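Local coordinates for peroxisomal membrane protein LPX1 (PDB 2Y6U) that hydrolyses acyl esters and lipids, with acyl esterase, lipase and phospholipase A activity, in yeast peroxisomes, at residues T51-F57 with Y84-L90; D133-A137 with L350-H354. Where two conformers were deposited one is given. Residue numbers count along the deposited sequence, not the author numbering.

Contact 1 of 2, residues T51-F57 with Y84-L90; sequences TRLNLVF and YAIDKVL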
loop_
_atom_site.group_PDB
_atom_site.type_symbol
_atom_site.label_atom_id
_atom_site.label_comp_id
_atom_site.label_asym_id
_atom_site.label_seq_id
_atom_site.Cartn_x
_atom_site.Cartn_y
_atom_site.Cartn_z
ATOM N N THR A 51 19.895 -13.896 13.806
ATOM C CA THR A 51 19.010 -12.972 13.071
ATOM C C THR A 51 19.515 -12.809 11.679
ATOM O O THR A 51 20.692 -12.526 11.436
ATOM C CB THR A 51 18.967 -11.617 13.778
ATOM O OG1 THR A 51 18.581 -11.822 15.117
ATOM C CG2 THR A 51 17.987 -10.679 13.175
ATOM N N ARG A 52 18.618 -12.945 10.724
ATOM C CA ARG A 52 18.908 -12.619 9.394
ATOM C C ARG A 52 18.703 -11.089 9.205
ATOM O O ARG A 52 17.627 -10.576 9.484
ATOM C CB ARG A 52 17.906 -13.294 8.463
ATOM C CG ARG A 52 18.218 -14.682 7.932
ATOM C CD ARG A 52 17.794 -15.703 8.861
ATOM N NE ARG A 52 17.023 -16.794 8.239
ATOM C CZ ARG A 52 16.779 -17.977 8.834
ATOM N NH1 ARG A 52 17.265 -18.255 10.056
ATOM N NH2 ARG A 52 16.038 -18.895 8.195
ATOM N N LEU A 53 19.690 -10.413 8.630
ATOM C CA LEU A 53 19.524 -9.002 8.274
ATOM C C LEU A 53 19.318 -8.918 6.796
ATOM O O LEU A 53 20.070 -9.483 5.994
ATOM C CB LEU A 53 20.716 -8.120 8.653
ATOM C CG LEU A 53 21.056 -7.970 10.135
ATOM C CD1 LEU A 53 22.405 -7.294 10.279
ATOM C CD2 LEU A 53 20.000 -7.159 10.873
ATOM N N ASN A 54 18.262 -8.221 6.422
ATOM C CA ASN A 54 17.983 -7.965 5.034
ATOM C C ASN A 54 18.063 -6.442 4.798
ATOM O O ASN A 54 17.507 -5.678 5.584
ATOM C CB ASN A 54 16.559 -8.448 4.659
ATOM C CG ASN A 54 16.380 -9.929 4.874
ATOM O OD1 ASN A 54 17.222 -10.679 4.396
ATOM N ND2 ASN A 54 15.398 -10.352 5.672
ATOM N N LEU A 55 18.722 -6.057 3.746
ATOM C CA LEU A 55 18.932 -4.679 3.405
ATOM C C LEU A 55 18.396 -4.340 2.072
ATOM O O LEU A 55 18.629 -5.068 1.116
ATOM C CB LEU A 55 20.435 -4.371 3.433
ATOM C CG LEU A 55 21.136 -4.140 4.737
ATOM C CD1 LEU A 55 20.850 -5.001 5.849
ATOM C CD2 LEU A 55 22.739 -4.073 4.507
ATOM N N VAL A 56 17.715 -3.198 1.973
ATOM C CA VAL A 56 17.122 -2.790 0.728
ATOM C C VAL A 56 17.612 -1.362 0.420
ATOM O O VAL A 56 17.473 -0.519 1.235
ATOM C CB VAL A 56 15.597 -2.790 0.782
ATOM C CG1 VAL A 56 15.013 -2.283 -0.559
ATOM C CG2 VAL A 56 15.072 -4.247 1.149
ATOM N N PHE A 57 18.287 -1.174 -0.704
ATOM C CA PHE A 57 18.916 0.133 -0.987
ATOM C C PHE A 57 18.201 0.785 -2.180
ATOM O O PHE A 57 17.997 0.140 -3.205
ATOM C CB PHE A 57 20.367 -0.024 -1.435
ATOM C CG PHE A 57 21.335 -0.329 -0.331
ATOM C CD1 PHE A 57 21.562 -1.650 0.069
ATOM C CD2 PHE A 57 22.019 0.694 0.311
ATOM C CE1 PHE A 57 22.477 -1.924 1.083
ATOM C CE2 PHE A 57 22.945 0.418 1.305
ATOM C CZ PHE A 57 23.153 -0.905 1.696
ATOM N N TYR A 84 24.059 -12.159 14.348
ATOM C CA TYR A 84 23.338 -11.717 13.162
ATOM C C TYR A 84 24.287 -11.893 11.960
ATOM O O TYR A 84 25.521 -12.039 12.137
ATOM C CB TYR A 84 22.900 -10.255 13.334
ATOM C CG TYR A 84 24.010 -9.189 13.488
ATOM C CD1 TYR A 84 24.672 -8.673 12.382
ATOM C CD2 TYR A 84 24.341 -8.663 14.740
ATOM C CE1 TYR A 84 25.652 -7.692 12.502
ATOM C CE2 TYR A 84 25.325 -7.679 14.869
ATOM C CZ TYR A 84 25.966 -7.182 13.734
ATOM O OH TYR A 84 26.956 -6.198 13.847
ATOM N N ALA A 85 23.702 -11.879 10.786
ATOM C CA ALA A 85 24.398 -11.845 9.518
ATOM C C ALA A 85 23.454 -11.381 8.434
ATOM O O ALA A 85 22.261 -11.675 8.455
ATOM C CB ALA A 85 24.989 -13.295 9.146
ATOM N N ILE A 86 24.012 -10.681 7.462
ATOM C CA ILE A 86 23.289 -10.295 6.277
ATOM C C ILE A 86 22.858 -11.505 5.494
ATOM O O ILE A 86 23.671 -12.411 5.169
ATOM C CB ILE A 86 24.088 -9.360 5.330
ATOM C CG1 ILE A 86 24.334 -8.017 6.006
ATOM C CG2 ILE A 86 23.288 -9.073 4.029
ATOM C CD1 ILE A 86 25.341 -7.188 5.197
ATOM N N ASP A 87 21.569 -11.604 5.232
ATOM C CA ASP A 87 21.098 -12.718 4.457
ATOM C C ASP A 87 20.849 -12.288 3.032
ATOM O O ASP A 87 21.277 -12.959 2.136
ATOM C CB ASP A 87 19.865 -13.300 5.111
ATOM C CG ASP A 87 19.503 -14.676 4.581
ATOM O OD1 ASP A 87 20.356 -15.621 4.676
ATOM O OD2 ASP A 87 18.370 -14.773 4.033
ATOM N N LYS A 88 20.033 -11.257 2.804
ATOM C CA LYS A 88 19.728 -10.721 1.481
ATOM C C LYS A 88 19.988 -9.226 1.382
ATOM O O LYS A 88 19.683 -8.486 2.295
ATOM C CB LYS A 88 18.275 -10.928 1.108
ATOM C CG LYS A 88 17.841 -12.394 0.980
ATOM C CD LYS A 88 16.577 -12.486 0.049
ATOM C CE LYS A 88 16.103 -13.883 -0.284
ATOM N NZ LYS A 88 15.011 -13.707 -1.359
ATOM N N VAL A 89 20.458 -8.771 0.232
ATOM C CA VAL A 89 20.522 -7.356 -0.078
ATOM C C VAL A 89 19.827 -7.145 -1.406
ATOM O O VAL A 89 20.130 -7.847 -2.383
ATOM C CB VAL A 89 21.974 -6.803 -0.233
ATOM C CG1 VAL A 89 21.981 -5.269 -0.511
ATOM C CG2 VAL A 89 22.793 -7.119 0.987
ATOM N N LEU A 90 18.901 -6.191 -1.474
ATOM C CA LEU A 90 18.201 -5.873 -2.731
ATOM C C LEU A 90 18.603 -4.515 -3.221
ATOM O O LEU A 90 18.483 -3.512 -2.496
ATOM C CB LEU A 90 16.700 -5.846 -2.517
ATOM C CG LEU A 90 16.079 -7.015 -1.759
ATOM C CD1 LEU A 90 14.534 -6.906 -1.613
ATOM C CD2 LEU A 90 16.428 -8.388 -2.433
HETATM O O HOH W 1 16.336 -13.137 4.086
#

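Contact 2 of 2, residues D133-A137 with L350-H354; sequences DSHPA and LQSSH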
loop_
_atom_site.group_PDB
_atom_site.type_symbol
_atom_site.label_atom_id
_atom_site.label_comp_id
_atom_site.label_asym_id
_atom_site.label_seq_id
_atom_site.Cartn_x
_atom_site.Cartn_y
_atom_site.Cartn_z
ATOM N N ASP A 133 11.402 -18.860 5.359
ATOM C CA ASP A 133 12.839 -19.014 5.506
ATOM C C ASP A 133 13.494 -17.776 6.162
ATOM O O ASP A 133 14.160 -17.949 7.221
ATOM C CB ASP A 133 13.486 -19.393 4.158
ATOM C CG ASP A 133 13.102 -20.809 3.702
ATOM O OD1 ASP A 133 12.992 -21.728 4.552
ATOM O OD2 ASP A 133 12.908 -20.993 2.477
ATOM N N SER A 134 13.277 -16.574 5.579
ATOM C CA SER A 134 13.820 -15.262 6.061
ATOM C C SER A 134 13.725 -15.030 7.630
ATOM O O SER A 134 14.441 -14.175 8.150
ATOM C CB SER A 134 13.209 -14.051 5.257
ATOM O OG SER A 134 13.849 -13.703 3.973
ATOM N N HIS A 135 12.918 -15.812 8.371
ATOM C CA HIS A 135 12.701 -15.660 9.835
ATOM C C HIS A 135 13.789 -16.319 10.754
ATOM O O HIS A 135 14.178 -17.465 10.510
ATOM C CB HIS A 135 11.316 -16.276 10.187
ATOM C CG HIS A 135 10.894 -16.077 11.619
ATOM N ND1 HIS A 135 10.373 -14.882 12.080
ATOM C CD2 HIS A 135 10.915 -16.916 12.686
ATOM C CE1 HIS A 135 10.112 -14.988 13.374
ATOM N NE2 HIS A 135 10.424 -16.217 13.767
ATOM N N PRO A 136 14.225 -15.645 11.835
ATOM C CA PRO A 136 13.889 -14.317 12.352
ATOM C C PRO A 136 14.691 -13.242 11.646
ATOM O O PRO A 136 15.923 -13.354 11.597
ATOM C CB PRO A 136 14.362 -14.367 13.796
ATOM C CG PRO A 136 15.468 -15.326 13.800
ATOM C CD PRO A 136 15.263 -16.284 12.655
ATOM N N ALA A 137 14.008 -12.210 11.160
ATOM C CA ALA A 137 14.616 -11.295 10.238
ATOM C C ALA A 137 14.528 -9.893 10.847
ATOM O O ALA A 137 13.625 -9.599 11.664
ATOM C CB ALA A 137 13.869 -11.337 8.954
ATOM N N LEU A 350 14.438 -10.201 21.413
ATOM C CA LEU A 350 14.424 -11.585 20.924
ATOM C C LEU A 350 12.982 -11.887 20.432
ATOM O O LEU A 350 12.049 -11.514 21.138
ATOM C CB LEU A 350 14.887 -12.583 22.009
ATOM C CG LEU A 350 16.257 -12.397 22.707
ATOM C CD1 LEU A 350 16.818 -13.766 23.095
ATOM C CD2 LEU A 350 17.307 -11.613 21.885
ATOM N N GLN A 351 12.724 -12.513 19.269
ATOM C CA GLN A 351 13.643 -13.216 18.351
ATOM C C GLN A 351 13.493 -14.731 18.589
ATOM O O GLN A 351 14.432 -15.402 19.024
ATOM C CB GLN A 351 15.108 -12.720 18.422
ATOM C CG GLN A 351 16.115 -13.391 17.501
ATOM C CD GLN A 351 17.118 -14.262 18.275
ATOM O OE1 GLN A 351 17.849 -13.765 19.150
ATOM N NE2 GLN A 351 17.149 -15.565 17.962
ATOM N N SER A 352 12.287 -15.248 18.324
ATOM C CA SER A 352 12.029 -16.699 18.308
ATOM C C SER A 352 12.289 -17.244 16.896
ATOM O O SER A 352 11.771 -16.684 15.924
ATOM C CB SER A 352 10.585 -17.009 18.734
ATOM O OG SER A 352 10.298 -18.401 18.636
ATOM N N SER A 353 13.074 -18.325 16.785
ATOM C CA SER A 353 13.522 -18.847 15.477
ATOM C C SER A 353 13.070 -20.281 15.117
ATOM O O SER A 353 13.458 -20.794 14.060
ATOM C CB SER A 353 15.048 -18.730 15.348
ATOM O OG SER A 353 15.733 -19.388 16.401
ATOM N N HIS A 354 12.249 -20.915 15.963
ATOM C CA HIS A 354 11.685 -22.241 15.634
ATOM C C HIS A 354 10.426 -22.098 14.740
ATOM O O HIS A 354 9.594 -21.212 14.970
ATOM C CB HIS A 354 11.470 -23.118 16.908
ATOM C CG HIS A 354 10.136 -22.951 17.586
ATOM N ND1 HIS A 354 9.154 -23.925 17.552
ATOM C CD2 HIS A 354 9.639 -21.946 18.349
ATOM C CE1 HIS A 354 8.106 -23.518 18.246
ATOM N NE2 HIS A 354 8.374 -22.320 18.737
#

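Contact 1 of 2, residues T51-F57 with Y84-L90
Neighbouring parallel strands in the central sheet of the alpha/beta hydrolase fold illustrate how a register can slip without the ladder being lost. The short segments 51-57 and 84-90 approach to 4.4 Å between axes, with N-to-C directions 42° apart. Leu53, which has the largest area buried by the contact (86 Å²), first holds the original register: its N donates to Ala85 O (2.9 Å) and its O accepts from Asp87 N (2.7 Å). Beyond this point one extra residue is inserted in 84-90, a beta bulge at Asp87, whose psi of -55° departs from extended values. Leu55 therefore pairs with Val89, its N bonding to Lys88 O (3.0 Å) and its O to Leu90 N (2.8 Å). Leu53 and Leu55 share one face of the sheet with Tyr84, Ile86 and Val89. There Leu53 CD1 meets Tyr84 CD1 at 3.4 Å and Leu55 CD2 meets Ile86 CD1 at 4.1 Å, while Ile341 and Val345 of helix 330-347 pack on Leu53. Leu90 turns to the other face, its CD1 lying 3.9 Å from Val56 CG2, and its O accepts from Phe57 N (3.0 Å). At the bulge, Asp87 OD1 forms salt bridges with Arg43 and Arg46, and Asn54 ND2 hydrogen-bonds to Asn139; a water also donates to both Asn54 OD1 and Asp87 OD2, at 2.6 Å each.

Contact 2 of 2, residues D133-A137 with L350-H354
Neither segment is helix or strand where they meet, and each contains a cis peptide bond, one before Pro136 and one before Gln351. The nearest CA atoms across the two segments are those of Pro136 and Ser353, 5.5 Å apart. Gln351, not a proline, follows its cis bond with a positive phi of 101°, so the chain kinks sharply there. Pro136 points its CA-to-CB bond toward 350-354, and its ring is the main apolar surface: its CD lies 3.6 Å from Ser353 CB, and its CB 4.2 Å from Gln351 CG. In the alpha/beta hydrolase fold the cis-proline bend stands just ahead of central strand 137-144, whereas 350-354 belongs to the linker from helix 330-347 to the extended C-terminal helix 360-378, an unusual element that takes part in dimer contacts. The His135 side chain starts out sideways, yet its end comes nearer, so that NE2 donates a weak hydrogen bond to Ser352 O: the distance is short, 2.6 Å, but the N-H...O angle is 122°. His135 also packs on Ala27 of the second subunit.

Read from the N terminus, the two contacts follow in series, neither enclosing nor crossing the other. Contact 1 closes a connection of 26 residues, which has no helix, and sets strands 51-58 and 84-92 side by side in the sheet. Contact 2 opens later and spans 212 residues, bringing the linker that precedes the C-terminal helix back to the start of strand 137-144. That strand flanks 51-58 on the side away from 84-92 and leads toward Ser145, in a GxSxG pattern consistent with a nucleophile elbow. Arg52 joins the two: its N lies 2.9 Å from Pro136 O in a probable hydrogen bond, and the centres of the two contacts are about 13 Å apart.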